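Local coordinates for protein acetone carboxylase alpha subunit (Xanthobacter autotrophicus Py2, PDB 5M45) that serves as the alpha subunit of a six-chain carboxylase assembly, belongs to the hydantoinase B/oxoprolinase family and binds a manganese ion, at residues D295-A299 with W342-N346; M187-Q191 with A605-E609; D308-L312 with V751-G755; M534-N539 with Y618-R623. All blocks are in the same frame, centred on the assembly; numbering follows the deposited sequence.

Contact 1. Residues D295-A299 with W342-N346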
loop_
_atom_site.group_PDB
_atom_site.type_symbol
_atom_site.label_atom_id
_atom_site.label_comp_id
_atom_site.label_asym_id
_atom_site.label_seq_id
_atom_site.Cartn_x
_atom_site.Cartn_y
_atom_site.Cartn_z
ATOM N N ASP A 295 15.551 -23.438 5.389
ATOM C CA ASP A 295 14.349 -23.763 6.165
ATOM C C ASP A 295 13.341 -22.628 6.300
ATOM O O ASP A 295 13.745 -21.472 6.430
ATOM C CB ASP A 295 14.721 -24.307 7.554
ATOM C CG ASP A 295 15.526 -23.311 8.434
ATOM O OD1 ASP A 295 16.619 -22.834 8.012
ATOM O OD2 ASP A 295 15.102 -23.043 9.594
ATOM N N VAL A 296 12.047 -22.980 6.272
ATOM C CA VAL A 296 10.932 -22.074 6.561
ATOM C C VAL A 296 10.029 -22.694 7.658
ATOM O O VAL A 296 9.020 -23.337 7.342
ATOM C CB VAL A 296 10.127 -21.762 5.301
ATOM C CG1 VAL A 296 9.035 -20.741 5.603
ATOM C CG2 VAL A 296 11.038 -21.227 4.190
ATOM N N PRO A 297 10.385 -22.470 8.959
ATOM C CA PRO A 297 9.649 -23.085 10.073
ATOM C C PRO A 297 8.393 -22.284 10.506
ATOM O O PRO A 297 8.333 -21.751 11.636
ATOM C CB PRO A 297 10.705 -23.187 11.180
ATOM C CG PRO A 297 11.649 -22.075 10.918
ATOM C CD PRO A 297 11.708 -21.974 9.405
ATOM N N TYR A 298 7.384 -22.236 9.605
ATOM C CA TYR A 298 6.184 -21.425 9.861
ATOM C C TYR A 298 5.136 -22.138 10.713
ATOM O O TYR A 298 4.138 -21.524 11.086
ATOM C CB TYR A 298 5.573 -20.879 8.552
ATOM C CG TYR A 298 6.078 -19.512 8.083
ATOM C CD1 TYR A 298 7.386 -19.071 8.363
ATOM C CD2 TYR A 298 5.256 -18.668 7.344
ATOM C CE1 TYR A 298 7.845 -17.838 7.911
ATOM C CE2 TYR A 298 5.699 -17.435 6.892
ATOM C CZ TYR A 298 6.993 -17.018 7.177
ATOM O OH TYR A 298 7.451 -15.802 6.735
ATOM N N ALA A 299 5.334 -23.406 11.034
ATOM C CA ALA A 299 4.413 -24.128 11.941
ATOM C C ALA A 299 4.500 -23.659 13.404
ATOM O O ALA A 299 3.509 -23.777 14.133
ATOM C CB ALA A 299 4.593 -25.644 11.846
ATOM N N TRP A 342 3.746 -19.113 0.722
ATOM C CA TRP A 342 3.034 -18.112 1.506
ATOM C C TRP A 342 3.948 -17.619 2.649
ATOM O O TRP A 342 3.879 -18.067 3.788
ATOM C CB TRP A 342 1.692 -18.639 2.025
ATOM C CG TRP A 342 0.777 -19.178 0.957
ATOM C CD1 TRP A 342 0.466 -20.502 0.747
ATOM C CD2 TRP A 342 0.072 -18.443 -0.047
ATOM N NE1 TRP A 342 -0.390 -20.629 -0.317
ATOM C CE2 TRP A 342 -0.644 -19.378 -0.830
ATOM C CE3 TRP A 342 -0.012 -17.091 -0.380
ATOM C CZ2 TRP A 342 -1.462 -18.997 -1.899
ATOM C CZ3 TRP A 342 -0.825 -16.714 -1.431
ATOM C CH2 TRP A 342 -1.542 -17.674 -2.189
ATOM N N HIS A 343 4.843 -16.714 2.253
ATOM C CA HIS A 343 5.930 -16.173 3.078
ATOM C C HIS A 343 6.535 -14.992 2.298
ATOM O O HIS A 343 6.040 -14.661 1.220
ATOM C CB HIS A 343 6.947 -17.275 3.403
ATOM C CG HIS A 343 7.426 -18.043 2.211
ATOM N ND1 HIS A 343 8.107 -17.459 1.169
ATOM C CD2 HIS A 343 7.325 -19.357 1.887
ATOM C CE1 HIS A 343 8.403 -18.364 0.249
ATOM N NE2 HIS A 343 7.922 -19.525 0.656
ATOM N N THR A 344 7.609 -14.396 2.827
ATOM C CA THR A 344 8.258 -13.210 2.211
ATOM C C THR A 344 9.594 -13.497 1.497
ATOM O O THR A 344 10.382 -12.571 1.258
ATOM C CB THR A 344 8.437 -12.092 3.271
ATOM O OG1 THR A 344 9.237 -12.543 4.364
ATOM C CG2 THR A 344 7.071 -11.658 3.804
ATOM N N TYR A 345 9.795 -14.742 1.054
ATOM C CA TYR A 345 11.099 -15.253 0.531
ATOM C C TYR A 345 11.082 -15.545 -0.981
ATOM O O TYR A 345 12.103 -16.044 -1.532
ATOM C CB TYR A 345 11.608 -16.498 1.361
ATOM C CG TYR A 345 11.305 -16.324 2.858
ATOM C CD1 TYR A 345 11.720 -15.173 3.531
ATOM C CD2 TYR A 345 10.622 -17.308 3.589
ATOM C CE1 TYR A 345 11.401 -14.956 4.851
ATOM C CE2 TYR A 345 10.298 -17.097 4.938
ATOM C CZ TYR A 345 10.683 -15.930 5.566
ATOM O OH TYR A 345 10.326 -15.680 6.875
ATOM N N ASN A 346 9.984 -15.231 -1.672
ATOM C CA ASN A 346 9.877 -15.430 -3.102
ATOM C C ASN A 346 10.732 -14.438 -3.909
ATOM O O ASN A 346 11.128 -13.371 -3.380
ATOM C CB ASN A 346 8.401 -15.309 -3.531
ATOM C CG ASN A 346 7.501 -16.245 -2.739
ATOM O OD1 ASN A 346 7.549 -17.454 -2.928
ATOM N ND2 ASN A 346 6.724 -15.697 -1.800
#
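The last part of strand 286-297, outermost in its four-stranded mixed sheet within this chain, meets the loop that leads to helix 349-361, through Val296 and Tyr298 on one side and His343 and Tyr345 on the other. Tyr298 and Tyr345 come from opposite directions and meet at their hydroxyls. Tyr298 OH lies 2.9 Å from Tyr345 OH, which is near the plane of the Tyr298 ring. Carbon atoms of the two rings also touch, Tyr298 CE1 lying 3.9 Å from Tyr345 CE2. The other side of the phenol end of Tyr298 is met by the loop: CE2 is 3.7 Å from His343 CB and equally close to the carbonyl O of Trp342.

Pro297 is the centre of an inverse gamma turn, closed by a weak bond from Tyr298 N to Val296 O. Val296 and Tyr298, on either side of Pro297, both point their CB toward the loop. Val296 CG1 is anti to the backbone N (chi1 -176°). It touches the edge of the Tyr345 ring at CE2, 3.9 Å away.

The loop has its own brace. Tyr345 N donates to His343 ND1 (3.2 Å, 153° at the hydrogen), slightly out of the imidazole plane. The indole of Trp342 leads away from the strand, and its NE1 bonds to Tyr754 O.

Contact 2. Residues M187-Q191 with A605-E609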
loop_
_atom_site.group_PDB
_atom_site.type_symbol
_atom_site.label_atom_id
_atom_site.label_comp_id
_atom_site.label_asym_id
_atom_site.label_seq_id
_atom_site.Cartn_x
_atom_site.Cartn_y
_atom_site.Cartn_z
ATOM N N MET A 187 13.356 -6.564 6.271
ATOM C CA MET A 187 13.281 -7.992 5.917
ATOM C C MET A 187 12.119 -8.656 6.665
ATOM O O MET A 187 12.272 -9.628 7.406
ATOM C CB MET A 187 14.600 -8.681 6.296
ATOM C CG MET A 187 15.878 -7.966 5.897
ATOM S SD MET A 187 15.958 -7.415 4.163
ATOM C CE MET A 187 17.639 -6.823 4.157
ATOM N N ALA A 188 10.938 -8.065 6.476
ATOM C CA ALA A 188 9.839 -8.205 7.410
ATOM C C ALA A 188 9.097 -9.550 7.284
ATOM O O ALA A 188 9.049 -10.154 6.198
ATOM C CB ALA A 188 8.864 -7.072 7.169
ATOM N N THR A 189 8.556 -9.982 8.424
ATOM C CA THR A 189 7.661 -11.114 8.550
ATOM C C THR A 189 6.311 -10.600 9.077
ATOM O O THR A 189 6.246 -9.499 9.635
ATOM C CB THR A 189 8.174 -12.142 9.556
ATOM O OG1 THR A 189 8.325 -11.511 10.841
ATOM C CG2 THR A 189 9.515 -12.699 9.125
ATOM N N GLY A 190 5.280 -11.424 8.919
ATOM C CA GLY A 190 3.918 -11.106 9.366
ATOM C C GLY A 190 2.922 -11.238 8.262
ATOM O O GLY A 190 1.961 -11.997 8.383
ATOM N N GLN A 191 3.134 -10.488 7.180
ATOM C CA GLN A 191 2.368 -10.675 5.933
ATOM C C GLN A 191 2.795 -12.000 5.244
ATOM O O GLN A 191 3.923 -12.470 5.449
ATOM C CB GLN A 191 2.584 -9.484 4.970
ATOM C CG GLN A 191 3.978 -9.380 4.339
ATOM C CD GLN A 191 5.035 -8.635 5.156
ATOM O OE1 GLN A 191 4.908 -8.402 6.364
ATOM N NE2 GLN A 191 6.103 -8.271 4.483
ATOM N N ALA A 605 14.663 -19.484 14.433
ATOM C CA ALA A 605 15.410 -18.323 13.933
ATOM C C ALA A 605 14.577 -17.347 13.101
ATOM O O ALA A 605 15.099 -16.339 12.626
ATOM C CB ALA A 605 16.635 -18.803 13.155
ATOM N N ILE A 606 13.309 -17.671 12.910
ATOM C CA ILE A 606 12.291 -16.804 12.275
ATOM C C ILE A 606 11.112 -16.625 13.232
ATOM O O ILE A 606 10.535 -17.604 13.714
ATOM C CB ILE A 606 11.683 -17.415 10.994
ATOM C CG1 ILE A 606 12.759 -17.662 9.982
ATOM C CG2 ILE A 606 10.627 -16.441 10.415
ATOM C CD1 ILE A 606 12.254 -18.379 8.721
ATOM N N THR A 607 10.771 -15.367 13.503
ATOM C CA THR A 607 9.617 -15.025 14.321
ATOM C C THR A 607 8.888 -13.795 13.750
ATOM O O THR A 607 9.425 -13.087 12.904
ATOM C CB THR A 607 9.986 -14.732 15.795
ATOM O OG1 THR A 607 10.820 -13.570 15.870
ATOM C CG2 THR A 607 10.688 -15.907 16.476
ATOM N N THR A 608 7.659 -13.575 14.218
ATOM C CA THR A 608 6.947 -12.315 14.014
ATOM C C THR A 608 7.082 -11.474 15.279
ATOM O O THR A 608 7.489 -11.988 16.336
ATOM C CB THR A 608 5.448 -12.533 13.686
ATOM O OG1 THR A 608 4.805 -13.326 14.709
ATOM C CG2 THR A 608 5.329 -13.246 12.334
ATOM N N GLU A 609 6.713 -10.212 15.177
ATOM C CA GLU A 609 6.938 -9.233 16.243
ATOM C C GLU A 609 6.377 -9.659 17.624
ATOM O O GLU A 609 5.277 -10.221 17.717
ATOM C CB GLU A 609 6.508 -7.804 15.827
ATOM C CG GLU A 609 5.030 -7.472 15.810
ATOM C CD GLU A 609 4.730 -6.028 15.303
ATOM O OE1 GLU A 609 3.802 -5.876 14.466
ATOM O OE2 GLU A 609 5.385 -5.044 15.730
HETATM O O HOH W 1 6.191 -9.236 12.471
#
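Thr189 lays its side chain against the backbone of Thr607 and Thr608. Its OG1 donates a hydrogen bond to Thr607 O, at 2.8 Å. The donor sits to one side of the C=O direction, at an angle of 131°, and 21° out of the carbonyl plane. With chi1 at 59°, OG1 lies between the backbone N and the carbonyl carbon of Thr189, while the methyl CG2 is anti to that carbon. CG2 therefore turns toward Ile606, whose own methyl CG2 is 4.1 Å away. On the other flank, Thr608 CG2 packs 3.8 Å from Thr189 OG1. The same methyl lies 3.9 Å from Gly190 N, in the peptide that follows Thr189.

A water adds a second polar link. It donates to Thr189 O (2.8 Å) and accepts from Glu609 N (2.9 Å). Thr189 is thus tied to 605-609 twice: its hydroxyl directly to Thr607 O, its carbonyl through water to Glu609 N.

The hydroxyls of Thr607 and Thr608 have other partners. Thr607 OG1 bonds to Phe536 N, and Thr608 OG1 to Arg304 N. Glu609 OE1 reaches Ser307 OG of the second subunit. This is buried loop-to-loop packing within the hydantoinase B/oxoprolinase family region. It joins the long loop after strand 165-175 of the seven-stranded antiparallel sheet to the link between strands 598-602 and 610-612.

Contact 3. Residues D308-L312 with V751-G755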
loop_
_atom_site.group_PDB
_atom_site.type_symbol
_atom_site.label_atom_id
_atom_site.label_comp_id
_atom_site.label_asym_id
_atom_site.label_seq_id
_atom_site.Cartn_x
_atom_site.Cartn_y
_atom_site.Cartn_z
ATOM N N ASP A 308 -4.434 -18.924 7.727
ATOM C CA ASP A 308 -4.184 -20.328 8.150
ATOM C C ASP A 308 -3.536 -21.250 7.070
ATOM O O ASP A 308 -2.831 -22.223 7.403
ATOM C CB ASP A 308 -5.446 -20.982 8.738
ATOM C CG ASP A 308 -6.650 -21.017 7.751
ATOM O OD1 ASP A 308 -6.659 -20.217 6.715
ATOM O OD2 ASP A 308 -7.551 -21.875 8.043
ATOM N N PHE A 309 -3.723 -20.906 5.792
ATOM C CA PHE A 309 -3.128 -21.674 4.691
ATOM C C PHE A 309 -1.588 -21.491 4.604
ATOM O O PHE A 309 -0.937 -22.203 3.825
ATOM C CB PHE A 309 -3.833 -21.375 3.355
ATOM C CG PHE A 309 -3.862 -19.910 2.976
ATOM C CD1 PHE A 309 -2.742 -19.291 2.424
ATOM C CD2 PHE A 309 -5.019 -19.149 3.156
ATOM C CE1 PHE A 309 -2.750 -17.952 2.088
ATOM C CE2 PHE A 309 -5.041 -17.797 2.789
ATOM C CZ PHE A 309 -3.889 -17.192 2.275
ATOM N N ALA A 310 -1.016 -20.547 5.373
ATOM C CA ALA A 310 0.437 -20.313 5.452
ATOM C C ALA A 310 1.134 -21.019 6.607
ATOM O O ALA A 310 2.383 -20.954 6.700
ATOM C CB ALA A 310 0.728 -18.797 5.535
ATOM N N LYS A 311 0.366 -21.644 7.509
ATOM C CA LYS A 311 0.932 -22.268 8.705
ATOM C C LYS A 311 1.400 -23.679 8.425
ATOM O O LYS A 311 0.675 -24.648 8.674
ATOM C CB LYS A 311 -0.038 -22.290 9.871
ATOM C CG LYS A 311 -0.370 -20.950 10.458
ATOM C CD LYS A 311 0.723 -20.347 11.338
ATOM C CE LYS A 311 0.940 -21.091 12.669
ATOM N NZ LYS A 311 2.314 -20.684 13.146
ATOM N N LEU A 312 2.633 -23.783 7.931
ATOM C CA LEU A 312 3.283 -25.076 7.688
ATOM C C LEU A 312 4.785 -24.898 7.563
ATOM O O LEU A 312 5.282 -23.784 7.231
ATOM C CB LEU A 312 2.721 -25.783 6.437
ATOM C CG LEU A 312 3.129 -25.313 5.034
ATOM C CD1 LEU A 312 2.937 -26.412 4.004
ATOM C CD2 LEU A 312 2.386 -24.051 4.614
ATOM N N VAL A 751 -0.934 -31.293 4.773
ATOM C CA VAL A 751 -0.665 -29.874 5.024
ATOM C C VAL A 751 -1.450 -29.076 3.992
ATOM O O VAL A 751 -1.799 -29.620 2.948
ATOM C CB VAL A 751 0.836 -29.528 4.949
ATOM C CG1 VAL A 751 1.594 -30.201 6.083
ATOM C CG2 VAL A 751 1.460 -29.914 3.622
ATOM N N PRO A 752 -1.691 -27.784 4.256
ATOM C CA PRO A 752 -2.318 -26.951 3.202
ATOM C C PRO A 752 -1.491 -26.873 1.909
ATOM O O PRO A 752 -0.272 -26.809 1.976
ATOM C CB PRO A 752 -2.431 -25.570 3.853
ATOM C CG PRO A 752 -2.250 -25.787 5.319
ATOM C CD PRO A 752 -1.389 -26.993 5.473
ATOM N N THR A 753 -2.183 -26.855 0.755
ATOM C CA THR A 753 -1.553 -26.784 -0.567
ATOM C C THR A 753 -2.194 -25.716 -1.491
ATOM O O THR A 753 -2.213 -25.878 -2.744
ATOM C CB THR A 753 -1.587 -28.157 -1.279
ATOM O OG1 THR A 753 -2.948 -28.528 -1.484
ATOM C CG2 THR A 753 -0.908 -29.268 -0.464
ATOM N N TYR A 754 -2.658 -24.616 -0.905
ATOM C CA TYR A 754 -3.156 -23.460 -1.684
ATOM C C TYR A 754 -2.052 -22.926 -2.576
ATOM O O TYR A 754 -0.892 -22.759 -2.156
ATOM C CB TYR A 754 -3.713 -22.349 -0.767
ATOM C CG TYR A 754 -5.112 -22.595 -0.170
ATOM C CD1 TYR A 754 -5.627 -23.874 -0.009
ATOM C CD2 TYR A 754 -5.886 -21.516 0.287
ATOM C CE1 TYR A 754 -6.888 -24.077 0.541
ATOM C CE2 TYR A 754 -7.150 -21.717 0.840
ATOM C CZ TYR A 754 -7.634 -23.003 1.003
ATOM O OH TYR A 754 -8.876 -23.242 1.505
ATOM N N GLY A 755 -2.396 -22.693 -3.827
ATOM C CA GLY A 755 -1.476 -22.266 -4.844
ATOM C C GLY A 755 -0.715 -23.353 -5.592
ATOM O O GLY A 755 0.050 -23.022 -6.520
HETATM O O HOH W 2 -0.892 -23.521 1.241
#
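Apolar packing carries most of this contact, with Phe309, Leu312, Val751, Pro752 and Tyr754 as the main side chains. Leu312 CD1 touches Val751 CG2 at 3.8 Å, the two side chains crossing at about a right angle. CD1 is just as close to Pro752 O. The proline ring lies over the 308-312 backbone, with its CB 3.7 Å from Phe309 O.

The aromatic pair is Phe309 and Tyr754. The ring planes are nearly parallel, 19° apart, but slid so far that they barely overlap. The atom that sits on the tyrosine face is Phe309 CB, 4.1 Å from the ring centroid in a CH-pi contact. With chi1 at 56°, Phe309 CG lies between the backbone N and the carbonyl carbon, and the ring runs beside the tyrosine with CG 3.7 Å from Tyr754 CD2. The Phe309 ring also meets Trp342 edge-to-face.

Residues 308-310 form a short 3-10 segment in the loop between strands 286-297 and 313-324, and Lys311 centres an inverse gamma turn after it. The tail beyond helix 726-735 packs against this bend, so parts of the chain far apart in sequence meet near the surface.

One water bridges the backbones, donating to Phe309 O at 2.9 Å and weakly to Tyr754 O at 3.5 Å. Tyr754 O also accepts from Trp342 NE1. Lys311 NZ bonds to Tyr298 O and Val303 O. Two more polar ends reach the second subunit, where Asp308 OD2 meets Met611 N and Tyr754 OH meets Trp532 O.

Contact 4. Residues M534-N539 with Y618-R623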
loop_
_atom_site.group_PDB
_atom_site.type_symbol
_atom_site.label_atom_id
_atom_site.label_comp_id
_atom_site.label_asym_id
_atom_site.label_seq_id
_atom_site.Cartn_x
_atom_site.Cartn_y
_atom_site.Cartn_z
ATOM N N MET A 534 10.175 -6.542 18.800
ATOM C CA MET A 534 11.300 -7.039 17.996
ATOM C C MET A 534 11.025 -8.456 17.464
ATOM O O MET A 534 10.153 -9.168 17.966
ATOM C CB MET A 534 12.623 -7.020 18.792
ATOM C CG MET A 534 12.944 -5.683 19.478
ATOM S SD MET A 534 14.541 -5.574 20.310
ATOM C CE MET A 534 15.678 -5.641 18.912
ATOM N N PHE A 535 11.782 -8.859 16.456
ATOM C CA PHE A 535 11.704 -10.208 15.886
ATOM C C PHE A 535 13.038 -10.614 15.229
ATOM O O PHE A 535 13.954 -9.794 15.080
ATOM C CB PHE A 535 10.496 -10.372 14.946
ATOM C CG PHE A 535 10.505 -9.477 13.702
ATOM C CD1 PHE A 535 10.041 -8.151 13.763
ATOM C CD2 PHE A 535 10.917 -9.982 12.464
ATOM C CE1 PHE A 535 10.011 -7.342 12.632
ATOM C CE2 PHE A 535 10.893 -9.183 11.331
ATOM C CZ PHE A 535 10.448 -7.877 11.408
ATOM N N PHE A 536 13.138 -11.911 14.947
ATOM C CA PHE A 536 14.330 -12.548 14.359
ATOM C C PHE A 536 14.042 -13.020 12.933
ATOM O O PHE A 536 12.910 -13.441 12.626
ATOM C CB PHE A 536 14.732 -13.801 15.214
ATOM C CG PHE A 536 15.228 -13.483 16.607
ATOM C CD1 PHE A 536 14.348 -13.335 17.663
ATOM C CD2 PHE A 536 16.575 -13.367 16.868
ATOM C CE1 PHE A 536 14.792 -13.045 18.966
ATOM C CE2 PHE A 536 17.040 -13.079 18.161
ATOM C CZ PHE A 536 16.137 -12.899 19.219
ATOM N N MET A 537 15.048 -12.990 12.071
ATOM C CA MET A 537 14.937 -13.483 10.682
ATOM C C MET A 537 16.294 -13.972 10.154
ATOM O O MET A 537 17.213 -13.188 9.967
ATOM C CB MET A 537 14.382 -12.386 9.741
ATOM C CG MET A 537 14.092 -12.849 8.300
ATOM S SD MET A 537 12.998 -14.276 8.151
ATOM C CE MET A 537 13.988 -15.564 7.375
ATOM N N GLY A 538 16.372 -15.286 9.907
ATOM C CA GLY A 538 17.574 -15.973 9.388
ATOM C C GLY A 538 17.363 -17.483 9.305
ATOM O O GLY A 538 16.298 -17.999 9.693
ATOM N N ASN A 539 18.361 -18.190 8.797
ATOM C CA ASN A 539 18.327 -19.659 8.696
ATOM C C ASN A 539 18.496 -20.286 10.084
ATOM O O ASN A 539 19.250 -19.765 10.921
ATOM C CB ASN A 539 19.395 -20.172 7.714
ATOM C CG ASN A 539 20.822 -19.865 8.157
ATOM O OD1 ASN A 539 21.136 -18.740 8.502
ATOM N ND2 ASN A 539 21.701 -20.887 8.152
ATOM N N TYR A 618 18.391 -9.124 23.668
ATOM C CA TYR A 618 18.276 -9.718 22.314
ATOM C C TYR A 618 19.696 -10.016 21.818
ATOM O O TYR A 618 20.555 -9.114 21.833
ATOM C CB TYR A 618 17.567 -8.698 21.389
ATOM C CG TYR A 618 17.282 -9.100 19.932
ATOM C CD1 TYR A 618 18.314 -9.282 18.992
ATOM C CD2 TYR A 618 15.954 -9.227 19.466
ATOM C CE1 TYR A 618 18.050 -9.619 17.673
ATOM C CE2 TYR A 618 15.688 -9.569 18.146
ATOM C CZ TYR A 618 16.737 -9.753 17.247
ATOM O OH TYR A 618 16.491 -10.073 15.908
ATOM N N LEU A 619 19.946 -11.277 21.395
ATOM C CA LEU A 619 21.251 -11.667 20.788
ATOM C C LEU A 619 21.194 -11.578 19.263
ATOM O O LEU A 619 20.413 -12.291 18.654
ATOM C CB LEU A 619 21.664 -13.086 21.220
ATOM C CG LEU A 619 22.982 -13.620 20.638
ATOM C CD1 LEU A 619 24.154 -12.842 21.199
ATOM C CD2 LEU A 619 23.180 -15.114 20.922
ATOM N N ASN A 620 22.010 -10.718 18.661
ATOM C CA ASN A 620 22.209 -10.659 17.200
ATOM C C ASN A 620 23.414 -11.509 16.776
ATOM O O ASN A 620 24.562 -11.199 17.129
ATOM C CB ASN A 620 22.419 -9.199 16.725
ATOM C CG ASN A 620 21.974 -8.978 15.280
ATOM O OD1 ASN A 620 21.087 -9.649 14.801
ATOM N ND2 ASN A 620 22.604 -8.026 14.587
ATOM N N TYR A 621 23.166 -12.589 16.040
ATOM C CA TYR A 621 24.204 -13.582 15.663
ATOM C C TYR A 621 24.354 -13.580 14.134
ATOM O O TYR A 621 23.405 -13.929 13.397
ATOM C CB TYR A 621 23.804 -14.980 16.248
ATOM C CG TYR A 621 24.405 -16.257 15.620
ATOM C CD1 TYR A 621 25.644 -16.273 14.959
ATOM C CD2 TYR A 621 23.725 -17.481 15.747
ATOM C CE1 TYR A 621 26.158 -17.453 14.389
ATOM C CE2 TYR A 621 24.247 -18.670 15.193
ATOM C CZ TYR A 621 25.446 -18.637 14.502
ATOM O OH TYR A 621 25.921 -19.803 13.938
ATOM N N MET A 622 25.547 -13.200 13.670
ATOM C CA MET A 622 25.892 -13.209 12.234
ATOM C C MET A 622 26.627 -14.495 11.841
ATOM O O MET A 622 27.549 -14.933 12.543
ATOM C CB MET A 622 26.764 -11.990 11.867
ATOM C CG MET A 622 25.978 -10.719 11.567
ATOM S SD MET A 622 24.776 -10.133 12.796
ATOM C CE MET A 622 25.863 -9.761 14.166
ATOM N N ARG A 623 26.245 -15.077 10.711
ATOM C CA ARG A 623 26.761 -16.414 10.337
ATOM C C ARG A 623 28.190 -16.441 9.774
ATOM O O ARG A 623 28.692 -15.457 9.212
ATOM C CB ARG A 623 25.849 -17.073 9.284
ATOM C CG ARG A 623 24.331 -17.034 9.515
ATOM C CD ARG A 623 23.886 -17.638 10.841
ATOM N NE ARG A 623 22.407 -17.716 10.891
ATOM C CZ ARG A 623 21.599 -17.082 11.742
ATOM N NH1 ARG A 623 22.041 -16.289 12.713
ATOM N NH2 ARG A 623 20.290 -17.279 11.640
#
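Segments 534-539 and 618-623 run in much the same direction, with Tyr618 beside Met534 and Arg623 beside Asn539. Their nearest CA pairs are 8.6 to 9.2 Å apart. The backbones are too distant to pair, and side chains fill the gap.

Tyr618 is the central side chain. One face of its ring takes Phe536 in an offset stack, the centroids 4.0 Å apart and the planes at 3°. The opposite face takes the methyl of Met534, with CE 3.6 Å from Tyr618 CD2. Met534 is bent at its last torsion (chi3 68°), which brings CE over the ring and leaves SD oblique to it, a Met-aromatic contact.

The ring is also anchored at its hydroxyl. Tyr618 OH donates to Phe535 O at 2.7 Å, from above the carbonyl plane rather than on a lone pair, and is bonded to Asn437 ND2 as well. Strand 532-535 belongs to a four-stranded antiparallel sheet and strand 617-621 to a five-stranded one, so this Met-Tyr-Phe sandwich links the end of one sheet to the other. Leu619 O adds to it, 3.5 Å from Phe536 CE2 at the ring edge.

Past the strands, Arg623 grips Asn539 side-on with two nitrogens. NE bonds to the side-chain OD1 of Asn539 at 2.9 Å, and NH2 to its backbone O at 2.8 Å. The amide and guanidinium planes are 42° apart. Asn539 ND2 bonds to Ile542 O.

In the fold
Contacts 1, 2 and 4 lie within the hydantoinase B/oxoprolinase region. Contact 3 brings in the chain after helix 726-735. Contact 1 touches all the others. Its centre is about 9 Å from that of contact 2, 11 Å from contact 3 and 16 Å from contact 4. Contacts 1 and 3 share the region of strands 286-297 and 313-324. Contacts 2 and 4 meet beside strand 532-535. The centres of contacts 3 and 4 are farthest apart, at about 25 Å. Along the chain, segment 187-191 comes first and 751-755 last, and contact 1 is complete before contact 4 begins. Contacts 2 and 3 both reach the second subunit, where Glu609 packs on its Phe309; contacts 1 and 4 are buried.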